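Local coordinates for hypothetical protein (Thermotoga maritima, PDB 2I76) that is of unknown function but binds NADPH and is probably an NADP-dependent dehydrogenase, at residues T51-E57 against H77-A83; F126-G130 against I152-K157; L177-I181 against Y233-F237. One frame throughout, in Å; residues are numbered along the deposited sequence.

Contact 1. Residues T51-E57 against H77-A83; sequences TLEKHPE and HLNLGDA
Neither segment is a regular helix or strand; the two irregular loops run side by side in the same direction. The CA atoms of Thr51 and Leu78 lie 7.3 Å apart, those of His55 and Leu80 5.3 Å, and those of Glu57 and Ala83 4.5 Å, so the loops draw together toward their C-terminal ends. No clear hydrogen bond joins them across an interface of 511 Å². Leu80, in the m,t rotamer with its CA-to-CB bond toward the other loop, is the most covered residue. Its CB sits 4.2 Å from the centroid of the His55 ring, 10° off the normal, a CH-pi contact over the face; chi1 of His55 is t, which lays the imidazole along Leu80 and Gly81. Pro56, itself buried, lies beside Leu80. Further back, Glu53 points across, its OE1 3.5 Å from Leu80 CD2, and Thr51 CG2 comes within 4.2 Å of His77 CD2. At the other end Glu57 CA lies 3.5 Å from Ala83 CB, while Glu57 OE1 and Asp82 OD2, like charges, stay 4.2 Å apart at the surface. Leu78 and Ala83 continue inward onto Val62. The side chain of Thr51 lies about 6 Å from the nearest part of a bound NADPH. The loops are successive helix-to-strand connections, leading into neighbouring parallel strands 62-64 and 85-87 of a Rossmann-like sheet, consistent with the bound NADPH.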
ATOM      1  N   THR A  51     -29.604  14.914 -24.153  1.00 45.74           N
ATOM      2  CA  THR A  51     -29.104  15.977 -23.285  1.00 45.60           C
ATOM      3  C   THR A  51     -29.860  17.196 -23.807  1.00 45.76           C
ATOM      4  O   THR A  51     -29.549  18.355 -23.517  1.00 45.15           O
ATOM      5  CB  THR A  51     -27.594  16.165 -23.457  1.00 44.28           C
ATOM      6  OG1 THR A  51     -26.983  14.880 -23.615  1.00 44.44           O
ATOM      7  CG2 THR A  51     -26.989  16.854 -22.222  1.00 42.65           C
ATOM      8  N   LEU A  52     -30.849  16.859 -24.630  1.00 46.95           N
ATOM      9  CA  LEU A  52     -31.804  17.756 -25.265  1.00 46.70           C
ATOM     10  C   LEU A  52     -32.992  16.918 -24.816  1.00 46.41           C
ATOM     11  O   LEU A  52     -33.941  16.640 -25.543  1.00 46.54           O
ATOM     12  CB  LEU A  52     -31.620  17.706 -26.776  1.00 46.32           C
ATOM     13  CG  LEU A  52     -30.132  17.742 -27.151  1.00 47.27           C
ATOM     14  CD1 LEU A  52     -29.963  17.672 -28.670  1.00 46.90           C
ATOM     15  CD2 LEU A  52     -29.489  19.006 -26.570  1.00 45.56           C
ATOM     16  N   GLU A  53     -32.846  16.491 -23.568  1.00 46.14           N
ATOM     17  CA  GLU A  53     -33.762  15.638 -22.836  1.00 43.88           C
ATOM     18  C   GLU A  53     -35.151  16.163 -22.542  1.00 44.56           C
ATOM     19  O   GLU A  53     -35.520  17.271 -22.930  1.00 44.20           O
ATOM     20  CB  GLU A  53     -33.103  15.238 -21.509  1.00 43.21           C
ATOM     21  CG  GLU A  53     -31.876  16.073 -21.104  1.00 37.55           C
ATOM     22  CD  GLU A  53     -32.211  17.404 -20.473  1.00 36.14           C
ATOM     23  OE1 GLU A  53     -33.153  17.471 -19.655  1.00 34.05           O
ATOM     24  OE2 GLU A  53     -31.511  18.388 -20.781  1.00 35.29           O
ATOM     25  N   LYS A  54     -35.904  15.336 -21.820  1.00 44.60           N
ATOM     26  CA  LYS A  54     -37.259  15.661 -21.412  1.00 44.30           C
ATOM     27  C   LYS A  54     -37.212  16.707 -20.305  1.00 44.47           C
ATOM     28  O   LYS A  54     -36.914  17.880 -20.554  1.00 43.66           O
ATOM     29  CB  LYS A  54     -37.976  14.393 -20.928  1.00 45.57           C
ATOM     30  CG  LYS A  54     -38.042  13.305 -21.999  1.00 49.24           C
ATOM     31  CD  LYS A  54     -39.448  12.719 -22.171  1.00 52.01           C
ATOM     32  CE  LYS A  54     -39.524  11.827 -23.416  1.00 53.01           C
ATOM     33  NZ  LYS A  54     -40.843  11.134 -23.573  1.00 54.14           N
ATOM     34  N   HIS A  55     -37.490  16.280 -19.079  1.00 44.80           N
ATOM     35  CA  HIS A  55     -37.479  17.203 -17.956  1.00 45.25           C
ATOM     36  C   HIS A  55     -37.471  16.493 -16.602  1.00 44.86           C
ATOM     37  O   HIS A  55     -38.401  16.609 -15.816  1.00 43.98           O
ATOM     38  CB  HIS A  55     -38.679  18.141 -18.081  1.00 47.02           C
ATOM     39  CG  HIS A  55     -38.758  19.187 -17.015  1.00 47.89           C
ATOM     40  ND1 HIS A  55     -39.354  18.961 -15.794  1.00 48.06           N
ATOM     41  CD2 HIS A  55     -38.329  20.472 -16.994  1.00 49.39           C
ATOM     42  CE1 HIS A  55     -39.295  20.061 -15.065  1.00 49.00           C
ATOM     43  NE2 HIS A  55     -38.676  20.993 -15.770  1.00 50.95           N
ATOM     44  N   PRO A  56     -36.407  15.723 -16.329  1.00 46.47           N
ATOM     45  CA  PRO A  56     -36.215  14.971 -15.088  1.00 45.48           C
ATOM     46  C   PRO A  56     -36.505  15.721 -13.790  1.00 44.49           C
ATOM     47  O   PRO A  56     -36.547  16.950 -13.756  1.00 42.80           O
ATOM     48  CB  PRO A  56     -34.762  14.529 -15.200  1.00 46.87           C
ATOM     49  CG  PRO A  56     -34.679  14.163 -16.649  1.00 47.19           C
ATOM     50  CD  PRO A  56     -35.400  15.318 -17.332  1.00 47.48           C
ATOM     51  N   GLU A  57     -36.707  14.946 -12.727  1.00 44.27           N
ATOM     52  CA  GLU A  57     -36.994  15.478 -11.401  1.00 44.73           C
ATOM     53  C   GLU A  57     -37.442  14.354 -10.457  1.00 43.65           C
ATOM     54  O   GLU A  57     -36.814  14.085  -9.429  1.00 42.45           O
ATOM     55  CB  GLU A  57     -38.077  16.554 -11.501  1.00 46.49           C
ATOM     56  CG  GLU A  57     -39.456  16.061 -11.917  1.00 49.11           C
ATOM     57  CD  GLU A  57     -40.321  15.649 -10.728  1.00 51.31           C
ATOM     58  OE1 GLU A  57     -39.985  14.672 -10.016  1.00 51.24           O
ATOM     59  OE2 GLU A  57     -41.350  16.314 -10.502  1.00 53.56           O
ATOM     60  N   HIS A  77     -26.953  22.987 -17.597  1.00 49.52           N
ATOM     61  CA  HIS A  77     -27.474  22.848 -18.945  1.00 49.84           C
ATOM     62  C   HIS A  77     -28.556  21.766 -18.879  1.00 49.08           C
ATOM     63  O   HIS A  77     -29.082  21.312 -19.894  1.00 48.54           O
ATOM     64  CB  HIS A  77     -26.330  22.443 -19.887  1.00 52.07           C
ATOM     65  CG  HIS A  77     -26.762  22.166 -21.296  1.00 56.20           C
ATOM     66  ND1 HIS A  77     -27.334  23.126 -22.107  1.00 58.10           N
ATOM     67  CD2 HIS A  77     -26.700  21.036 -22.044  1.00 56.76           C
ATOM     68  CE1 HIS A  77     -27.605  22.599 -23.289  1.00 57.67           C
ATOM     69  NE2 HIS A  77     -27.229  21.331 -23.277  1.00 56.72           N
ATOM     70  N   LEU A  78     -28.882  21.353 -17.662  1.00 48.68           N
ATOM     71  CA  LEU A  78     -29.898  20.332 -17.461  1.00 50.01           C
ATOM     72  C   LEU A  78     -31.239  20.987 -17.207  1.00 51.92           C
ATOM     73  O   LEU A  78     -32.279  20.504 -17.648  1.00 52.39           O
ATOM     74  CB  LEU A  78     -29.563  19.463 -16.254  1.00 47.64           C
ATOM     75  CG  LEU A  78     -28.357  18.545 -16.289  1.00 45.53           C
ATOM     76  CD1 LEU A  78     -28.432  17.619 -15.079  1.00 43.15           C
ATOM     77  CD2 LEU A  78     -28.354  17.750 -17.581  1.00 44.60           C
ATOM     78  N   ASN A  79     -31.196  22.077 -16.455  1.00 54.74           N
ATOM     79  CA  ASN A  79     -32.385  22.832 -16.106  1.00 58.20           C
ATOM     80  C   ASN A  79     -33.665  21.993 -16.100  1.00 57.85           C
ATOM     81  O   ASN A  79     -34.239  21.693 -17.150  1.00 58.53           O
ATOM     82  CB  ASN A  79     -32.532  24.024 -17.058  1.00 61.64           C
ATOM     83  CG  ASN A  79     -31.392  25.034 -16.914  1.00 64.75           C
ATOM     84  OD1 ASN A  79     -31.246  25.938 -17.740  1.00 66.65           O
ATOM     85  ND2 ASN A  79     -30.588  24.887 -15.858  1.00 65.35           N
ATOM     86  N   LEU A  80     -34.098  21.618 -14.900  1.00 56.82           N
ATOM     87  CA  LEU A  80     -35.309  20.830 -14.702  1.00 54.97           C
ATOM     88  C   LEU A  80     -35.806  21.189 -13.298  1.00 53.10           C
ATOM     89  O   LEU A  80     -35.081  21.835 -12.553  1.00 53.34           O
ATOM     90  CB  LEU A  80     -34.981  19.344 -14.831  1.00 55.42           C
ATOM     91  CG  LEU A  80     -34.205  18.992 -16.113  1.00 55.16           C
ATOM     92  CD1 LEU A  80     -33.697  17.567 -16.024  1.00 56.93           C
ATOM     93  CD2 LEU A  80     -35.065  19.177 -17.336  1.00 53.45           C
ATOM     94  N   GLY A  81     -37.016  20.777 -12.926  1.00 51.78           N
ATOM     95  CA  GLY A  81     -37.540  21.168 -11.622  1.00 51.21           C
ATOM     96  C   GLY A  81     -37.823  20.133 -10.549  1.00 51.11           C
ATOM     97  O   GLY A  81     -38.403  19.078 -10.805  1.00 50.36           O
ATOM     98  N   ASP A  82     -37.439  20.480  -9.323  1.00 50.59           N
ATOM     99  CA  ASP A  82     -37.596  19.619  -8.150  1.00 52.07           C
ATOM    100  C   ASP A  82     -36.822  18.324  -8.305  1.00 52.19           C
ATOM    101  O   ASP A  82     -37.356  17.311  -8.768  1.00 53.47           O
ATOM    102  CB  ASP A  82     -39.061  19.281  -7.874  1.00 51.62           C
ATOM    103  CG  ASP A  82     -39.234  18.430  -6.614  1.00 52.22           C
ATOM    104  OD1 ASP A  82     -38.963  18.925  -5.494  1.00 49.55           O
ATOM    105  OD2 ASP A  82     -39.635  17.253  -6.745  1.00 53.80           O
ATOM    106  N   ALA A  83     -35.560  18.361  -7.903  1.00 49.47           N
ATOM    107  CA  ALA A  83     -34.699  17.199  -7.998  1.00 48.36           C
ATOM    108  C   ALA A  83     -33.402  17.481  -7.258  1.00 47.77           C
ATOM    109  O   ALA A  83     -32.703  18.445  -7.570  1.00 46.83           O
ATOM    110  CB  ALA A  83     -34.410  16.887  -9.465  1.00 48.16           C
TER

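Contact 2. Residues F126-G130 against I152-K157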
ATOM      1  N   PHE A 126     -17.863   4.720   1.433  1.00 33.10           N
ATOM      2  CA  PHE A 126     -18.283   5.921   0.719  1.00 32.67           C
ATOM      3  C   PHE A 126     -18.009   7.238   1.420  1.00 33.51           C
ATOM      4  O   PHE A 126     -18.138   7.369   2.638  1.00 34.59           O
ATOM      5  CB  PHE A 126     -19.775   5.876   0.391  1.00 31.56           C
ATOM      6  CG  PHE A 126     -20.138   4.870  -0.652  1.00 31.22           C
ATOM      7  CD1 PHE A 126     -20.655   3.632  -0.288  1.00 32.73           C
ATOM      8  CD2 PHE A 126     -19.975   5.161  -1.998  1.00 30.71           C
ATOM      9  CE1 PHE A 126     -21.013   2.699  -1.251  1.00 33.31           C
ATOM     10  CE2 PHE A 126     -20.327   4.240  -2.969  1.00 32.44           C
ATOM     11  CZ  PHE A 126     -20.848   3.003  -2.596  1.00 33.75           C
ATOM     12  N   GLY A 127     -17.628   8.223   0.620  1.00 33.89           N
ATOM     13  CA  GLY A 127     -17.388   9.546   1.147  1.00 33.84           C
ATOM     14  C   GLY A 127     -18.584  10.366   0.717  1.00 33.52           C
ATOM     15  O   GLY A 127     -18.691  10.766  -0.445  1.00 32.44           O
ATOM     16  N   LEU A 128     -19.504  10.594   1.644  1.00 34.38           N
ATOM     17  CA  LEU A 128     -20.691  11.369   1.331  1.00 35.56           C
ATOM     18  C   LEU A 128     -20.478  12.778   1.855  1.00 36.19           C
ATOM     19  O   LEU A 128     -19.572  13.027   2.650  1.00 36.80           O
ATOM     20  CB  LEU A 128     -21.928  10.738   1.977  1.00 34.85           C
ATOM     21  CG  LEU A 128     -21.955   9.207   2.012  1.00 34.70           C
ATOM     22  CD1 LEU A 128     -23.333   8.730   2.411  1.00 34.14           C
ATOM     23  CD2 LEU A 128     -21.582   8.653   0.656  1.00 35.79           C
ATOM     24  N   GLU A 129     -21.327  13.691   1.405  1.00 37.18           N
ATOM     25  CA  GLU A 129     -21.261  15.097   1.780  1.00 37.43           C
ATOM     26  C   GLU A 129     -22.363  15.747   0.944  1.00 39.27           C
ATOM     27  O   GLU A 129     -22.230  15.905  -0.273  1.00 39.85           O
ATOM     28  CB  GLU A 129     -19.864  15.645   1.433  1.00 34.35           C
ATOM     29  CG  GLU A 129     -19.678  17.150   1.487  1.00 31.11           C
ATOM     30  CD  GLU A 129     -20.083  17.835   0.190  1.00 31.37           C
ATOM     31  OE1 GLU A 129     -21.141  18.504   0.174  1.00 33.00           O
ATOM     32  OE2 GLU A 129     -19.355  17.697  -0.817  1.00 29.09           O
ATOM     33  N   GLY A 130     -23.472  16.083   1.591  1.00 41.42           N
ATOM     34  CA  GLY A 130     -24.570  16.684   0.866  1.00 42.19           C
ATOM     35  C   GLY A 130     -25.302  17.800   1.579  1.00 43.89           C
ATOM     36  O   GLY A 130     -24.910  18.278   2.654  1.00 42.55           O
ATOM     37  N   ILE A 152     -18.723  14.082   5.535  1.00 35.58           N
ATOM     38  CA  ILE A 152     -17.645  15.041   5.678  1.00 36.50           C
ATOM     39  C   ILE A 152     -18.150  16.419   5.265  1.00 36.23           C
ATOM     40  O   ILE A 152     -18.887  16.545   4.295  1.00 37.64           O
ATOM     41  CB  ILE A 152     -16.437  14.594   4.797  1.00 36.28           C
ATOM     42  CG1 ILE A 152     -15.616  15.796   4.357  1.00 38.48           C
ATOM     43  CG2 ILE A 152     -16.916  13.845   3.569  1.00 34.26           C
ATOM     44  CD1 ILE A 152     -14.500  15.426   3.412  1.00 40.14           C
ATOM     45  N   PRO A 153     -17.765  17.475   5.996  1.00 38.18           N
ATOM     46  CA  PRO A 153     -18.270  18.786   5.570  1.00 40.46           C
ATOM     47  C   PRO A 153     -17.789  19.135   4.167  1.00 43.06           C
ATOM     48  O   PRO A 153     -16.743  18.645   3.726  1.00 43.87           O
ATOM     49  CB  PRO A 153     -17.711  19.732   6.632  1.00 39.13           C
ATOM     50  CG  PRO A 153     -16.402  19.073   7.005  1.00 37.59           C
ATOM     51  CD  PRO A 153     -16.784  17.609   7.090  1.00 37.45           C
ATOM     52  N   SER A 154     -18.552  19.973   3.467  1.00 45.15           N
ATOM     53  CA  SER A 154     -18.183  20.395   2.111  1.00 46.71           C
ATOM     54  C   SER A 154     -16.858  21.170   2.095  1.00 47.86           C
ATOM     55  O   SER A 154     -16.139  21.190   1.086  1.00 47.37           O
ATOM     56  CB  SER A 154     -19.280  21.278   1.504  1.00 47.37           C
ATOM     57  OG  SER A 154     -20.429  20.528   1.159  1.00 47.70           O
ATOM     58  N   GLU A 155     -16.542  21.809   3.216  1.00 47.54           N
ATOM     59  CA  GLU A 155     -15.317  22.586   3.314  1.00 47.75           C
ATOM     60  C   GLU A 155     -14.113  21.751   3.771  1.00 45.38           C
ATOM     61  O   GLU A 155     -13.130  22.275   4.306  1.00 44.75           O
ATOM     62  CB  GLU A 155     -15.565  23.788   4.237  1.00 50.65           C
ATOM     63  CG  GLU A 155     -16.494  23.477   5.396  1.00 54.65           C
ATOM     64  CD  GLU A 155     -15.747  23.032   6.637  1.00 56.78           C
ATOM     65  OE1 GLU A 155     -16.304  22.218   7.414  1.00 57.20           O
ATOM     66  OE2 GLU A 155     -14.607  23.512   6.837  1.00 56.67           O
ATOM     67  N   LYS A 156     -14.195  20.446   3.534  1.00 43.26           N
ATOM     68  CA  LYS A 156     -13.125  19.534   3.904  1.00 42.02           C
ATOM     69  C   LYS A 156     -12.951  18.405   2.889  1.00 40.23           C
ATOM     70  O   LYS A 156     -12.259  17.425   3.147  1.00 40.41           O
ATOM     71  CB  LYS A 156     -13.403  18.940   5.287  1.00 41.95           C
ATOM     72  CG  LYS A 156     -13.317  19.926   6.431  1.00 41.34           C
ATOM     73  CD  LYS A 156     -11.971  20.606   6.469  1.00 41.38           C
ATOM     74  CE  LYS A 156     -11.767  21.269   7.807  1.00 42.94           C
ATOM     75  NZ  LYS A 156     -12.013  20.291   8.931  1.00 42.69           N
ATOM     76  N   LYS A 157     -13.569  18.551   1.728  1.00 40.15           N
ATOM     77  CA  LYS A 157     -13.487  17.528   0.700  1.00 39.93           C
ATOM     78  C   LYS A 157     -12.107  17.485   0.046  1.00 39.93           C
ATOM     79  O   LYS A 157     -11.683  16.431  -0.446  1.00 39.21           O
ATOM     80  CB  LYS A 157     -14.579  17.767  -0.342  1.00 40.32           C
ATOM     81  CG  LYS A 157     -14.894  16.555  -1.184  1.00 38.91           C
ATOM     82  CD  LYS A 157     -16.327  16.584  -1.660  1.00 37.40           C
ATOM     83  CE  LYS A 157     -16.670  15.325  -2.442  1.00 37.50           C
ATOM     84  NZ  LYS A 157     -16.310  14.108  -1.679  1.00 35.88           N
TER
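Strand 126-128 pairs in parallel with strand 149-151, and one bond extends this pairing just past the second strand: Ile152 N donates to Leu128 O over 3.2 Å, with an angle of 138° at the hydrogen. Further backbone bonds tie Phe126 to Lys148 and Phe150, Leu128 to Phe150, and Gly127 to His106 of the antiparallel neighbour. Beyond the strand, buried Glu129 turns its CA-to-CB bond toward the loop and becomes the main polar centre. Its OE1 accepts from Ser154 OG at 2.4 Å, a very short distance in a model where the hydroxyl is crowded, so its exact place is less sure. Both carboxylate oxygens have further partners: OE1 bonds Ser94 OG and OE2 bonds Ser93 OG, so the acid is satisfied by a group of serine hydroxyls. Lys157 reaches in with an extended aliphatic chain, its CD 3.3 Å from Glu129 OE2, while its NZ remains 4.3 Å from Gly127 O. Within the loop, Lys156 N makes a weak bond to Pro153 O, and Lys156 takes the N-cap position of helix 157-168, into which the loop leads. Parallel strands 126-128 and 149-151, joined through helix 135-145, form a beta-alpha-beta crossover at the edge of the mixed sheet.

Contact 3. Residues L177-I181 against Y233-F237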
ATOM      1  N   LEU A 177      10.858   4.283  -7.616  1.00 19.73           N
ATOM      2  CA  LEU A 177      12.195   4.329  -7.046  1.00 20.46           C
ATOM      3  C   LEU A 177      12.842   2.949  -6.970  1.00 20.56           C
ATOM      4  O   LEU A 177      14.009   2.799  -7.323  1.00 22.26           O
ATOM      5  CB  LEU A 177      12.153   4.943  -5.650  1.00 20.81           C
ATOM      6  CG  LEU A 177      12.063   6.464  -5.642  1.00 22.31           C
ATOM      7  CD1 LEU A 177      11.856   6.942  -4.214  1.00 24.23           C
ATOM      8  CD2 LEU A 177      13.338   7.062  -6.242  1.00 21.37           C
ATOM      9  N   SER A 178      12.089   1.953  -6.508  1.00 18.48           N
ATOM     10  CA  SER A 178      12.615   0.603  -6.387  1.00 17.61           C
ATOM     11  C   SER A 178      12.854  -0.069  -7.733  1.00 20.81           C
ATOM     12  O   SER A 178      13.898  -0.691  -7.946  1.00 21.99           O
ATOM     13  CB  SER A 178      11.665  -0.251  -5.578  1.00 15.10           C
ATOM     14  OG  SER A 178      11.471   0.316  -4.312  1.00 15.88           O
ATOM     15  N   LYS A 179      11.890   0.038  -8.640  1.00 21.79           N
ATOM     16  CA  LYS A 179      12.048  -0.578  -9.951  1.00 22.64           C
ATOM     17  C   LYS A 179      13.282  -0.004 -10.597  1.00 23.53           C
ATOM     18  O   LYS A 179      13.985  -0.678 -11.343  1.00 23.34           O
ATOM     19  CB  LYS A 179      10.847  -0.298 -10.848  1.00 21.40           C
ATOM     20  CG  LYS A 179      11.098  -0.623 -12.315  1.00 18.60           C
ATOM     21  CD  LYS A 179       9.860  -0.373 -13.137  1.00 16.91           C
ATOM     22  CE  LYS A 179      10.049  -0.857 -14.559  1.00 16.83           C
ATOM     23  NZ  LYS A 179       8.812  -0.686 -15.379  1.00 15.45           N
ATOM     24  N   ARG A 180      13.548   1.255 -10.305  1.00 26.09           N
ATOM     25  CA  ARG A 180      14.710   1.886 -10.884  1.00 29.05           C
ATOM     26  C   ARG A 180      15.985   1.224 -10.390  1.00 29.69           C
ATOM     27  O   ARG A 180      16.891   0.951 -11.185  1.00 31.11           O
ATOM     28  CB  ARG A 180      14.713   3.399 -10.591  1.00 30.44           C
ATOM     29  CG  ARG A 180      13.854   4.206 -11.597  1.00 31.07           C
ATOM     30  CD  ARG A 180      14.025   5.704 -11.448  1.00 29.90           C
ATOM     31  NE  ARG A 180      15.429   6.090 -11.479  1.00 31.59           N
ATOM     32  CZ  ARG A 180      15.879   7.272 -11.071  1.00 33.44           C
ATOM     33  NH1 ARG A 180      15.027   8.180 -10.603  1.00 32.55           N
ATOM     34  NH2 ARG A 180      17.182   7.538 -11.111  1.00 35.04           N
ATOM     35  N   ILE A 181      16.055   0.932  -9.094  1.00 28.96           N
ATOM     36  CA  ILE A 181      17.261   0.311  -8.569  1.00 28.90           C
ATOM     37  C   ILE A 181      17.313  -1.199  -8.791  1.00 27.26           C
ATOM     38  O   ILE A 181      18.378  -1.785  -8.690  1.00 27.63           O
ATOM     39  CB  ILE A 181      17.489   0.658  -7.059  1.00 29.94           C
ATOM     40  CG1 ILE A 181      17.103  -0.515  -6.173  1.00 30.40           C
ATOM     41  CG2 ILE A 181      16.724   1.911  -6.679  1.00 29.66           C
ATOM     42  CD1 ILE A 181      18.277  -1.429  -5.870  1.00 33.33           C
ATOM     43  N   TYR A 233      21.344   5.790  -1.054  1.00 35.44           N
ATOM     44  CA  TYR A 233      20.218   6.456  -1.697  1.00 36.25           C
ATOM     45  C   TYR A 233      20.708   7.712  -2.407  1.00 34.76           C
ATOM     46  O   TYR A 233      20.332   7.969  -3.554  1.00 34.22           O
ATOM     47  CB  TYR A 233      19.155   6.832  -0.652  1.00 36.43           C
ATOM     48  CG  TYR A 233      17.879   7.446  -1.218  1.00 36.97           C
ATOM     49  CD1 TYR A 233      16.822   6.644  -1.649  1.00 36.49           C
ATOM     50  CD2 TYR A 233      17.720   8.831  -1.293  1.00 37.47           C
ATOM     51  CE1 TYR A 233      15.629   7.204  -2.135  1.00 36.16           C
ATOM     52  CE2 TYR A 233      16.534   9.405  -1.781  1.00 37.38           C
ATOM     53  CZ  TYR A 233      15.491   8.585  -2.196  1.00 36.58           C
ATOM     54  OH  TYR A 233      14.308   9.140  -2.642  1.00 33.42           O
ATOM     55  N   GLU A 234      21.548   8.487  -1.726  1.00 34.41           N
ATOM     56  CA  GLU A 234      22.063   9.712  -2.314  1.00 35.68           C
ATOM     57  C   GLU A 234      22.834   9.323  -3.564  1.00 35.85           C
ATOM     58  O   GLU A 234      22.627   9.892  -4.640  1.00 37.39           O
ATOM     59  CB  GLU A 234      22.986  10.440  -1.336  1.00 35.46           C
ATOM     60  CG  GLU A 234      23.230  11.904  -1.708  1.00 38.09           C
ATOM     61  CD  GLU A 234      24.356  12.582  -0.904  1.00 39.35           C
ATOM     62  OE1 GLU A 234      24.313  12.579   0.349  1.00 39.98           O
ATOM     63  OE2 GLU A 234      25.283  13.139  -1.533  1.00 38.55           O
ATOM     64  N   LYS A 235      23.709   8.330  -3.409  1.00 35.55           N
ATOM     65  CA  LYS A 235      24.539   7.814  -4.497  1.00 34.85           C
ATOM     66  C   LYS A 235      23.742   7.449  -5.747  1.00 32.62           C
ATOM     67  O   LYS A 235      24.199   7.653  -6.869  1.00 32.36           O
ATOM     68  CB  LYS A 235      25.312   6.575  -4.018  1.00 36.02           C
ATOM     69  CG  LYS A 235      26.708   6.853  -3.446  1.00 39.21           C
ATOM     70  CD  LYS A 235      27.271   5.637  -2.678  1.00 41.50           C
ATOM     71  CE  LYS A 235      28.811   5.554  -2.719  1.00 41.15           C
ATOM     72  NZ  LYS A 235      29.508   6.757  -2.190  1.00 41.39           N
ATOM     73  N   ILE A 236      22.541   6.925  -5.551  1.00 31.90           N
ATOM     74  CA  ILE A 236      21.705   6.489  -6.667  1.00 30.29           C
ATOM     75  C   ILE A 236      20.754   7.516  -7.294  1.00 29.64           C
ATOM     76  O   ILE A 236      20.506   7.484  -8.508  1.00 28.87           O
ATOM     77  CB  ILE A 236      20.871   5.245  -6.250  1.00 29.31           C
ATOM     78  CG1 ILE A 236      21.812   4.149  -5.723  1.00 29.40           C
ATOM     79  CG2 ILE A 236      20.040   4.753  -7.433  1.00 26.44           C
ATOM     80  CD1 ILE A 236      21.143   2.835  -5.369  1.00 28.17           C
ATOM     81  N   PHE A 237      20.231   8.433  -6.486  1.00 28.13           N
ATOM     82  CA  PHE A 237      19.274   9.395  -7.012  1.00 26.38           C
ATOM     83  C   PHE A 237      19.666  10.866  -6.981  1.00 27.58           C
ATOM     84  O   PHE A 237      18.879  11.719  -7.383  1.00 27.15           O
ATOM     85  CB  PHE A 237      17.943   9.226  -6.288  1.00 23.87           C
ATOM     86  CG  PHE A 237      17.420   7.811  -6.286  1.00 22.50           C
ATOM     87  CD1 PHE A 237      17.423   7.058  -5.114  1.00 19.92           C
ATOM     88  CD2 PHE A 237      16.866   7.250  -7.449  1.00 21.91           C
ATOM     89  CE1 PHE A 237      16.874   5.783  -5.099  1.00 18.58           C
ATOM     90  CE2 PHE A 237      16.314   5.973  -7.445  1.00 19.07           C
ATOM     91  CZ  PHE A 237      16.314   5.238  -6.270  1.00 18.65           C
TER
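Phe237, at the end of helix 223-237, supplies most of the contact from its side. Its chi1 of -52° (m) projects the ring from this last turn toward helix 171-183, where residues one turn apart receive it. Leu177, in the m,t rotamer, places CD2 over the face of the ring, 3.6 Å from the centroid and 20° off the normal, a CH-pi contact. Ile181 meets the tip of the same ring, CG2 lying 3.4 Å from Phe237 CZ; its chi angles of 103° and 92° fall between the usual wells, so its conformation should be read cautiously at 3.0 Å resolution. Between these two along the helix, Arg180 (m,t,p) carries its guanidinium past the ring edge, with NH2 3.7 Å from Phe237 CD2; the ring atom lies over a face of the guanidinium. Ile236, m,t, adds a looser apolar touch, CG2 to Ile181 CG2 at 4.4 Å. On the preceding turn Tyr233 takes chi1 t, and this carries the phenol toward Leu177, whose CD1 is 3.6 Å from Tyr233 OH and near the plane of the ring. No hydrogen bond crosses the interface. The local axes stand 11.8 Å apart at 81°, nearly perpendicular, so the bulky side chains bridge a wide gap. Leu242 of helix 241-258 packs on both Leu177 and Tyr233, and Ile194 of helix 190-207 touches Ser178. The second subunit covers more of this all-helical region: its Ile166 packs on Leu177, its Ala163 on Ile181 and its Leu162 on Tyr233.

Contacts 1 and 2 both belong to the sheet-containing part of the chain, with centres 25 Å apart, whereas contact 3 joins two helices of the C-terminal region, its centre 55 Å and 38 Å from theirs. Contact 2 is buried and polar, built on a backbone bond and a carboxylate among hydroxyls. Contact 1 lies at the surface and relies on loop packing without a clear hydrogen bond; contact 3 is partly buried and mainly apolar and aromatic, with an arginine at its rim. No secondary-structure element is common to any two of them. Contacts 2 and 3 both meet the second subunit, while contact 1 touches no other protein chain.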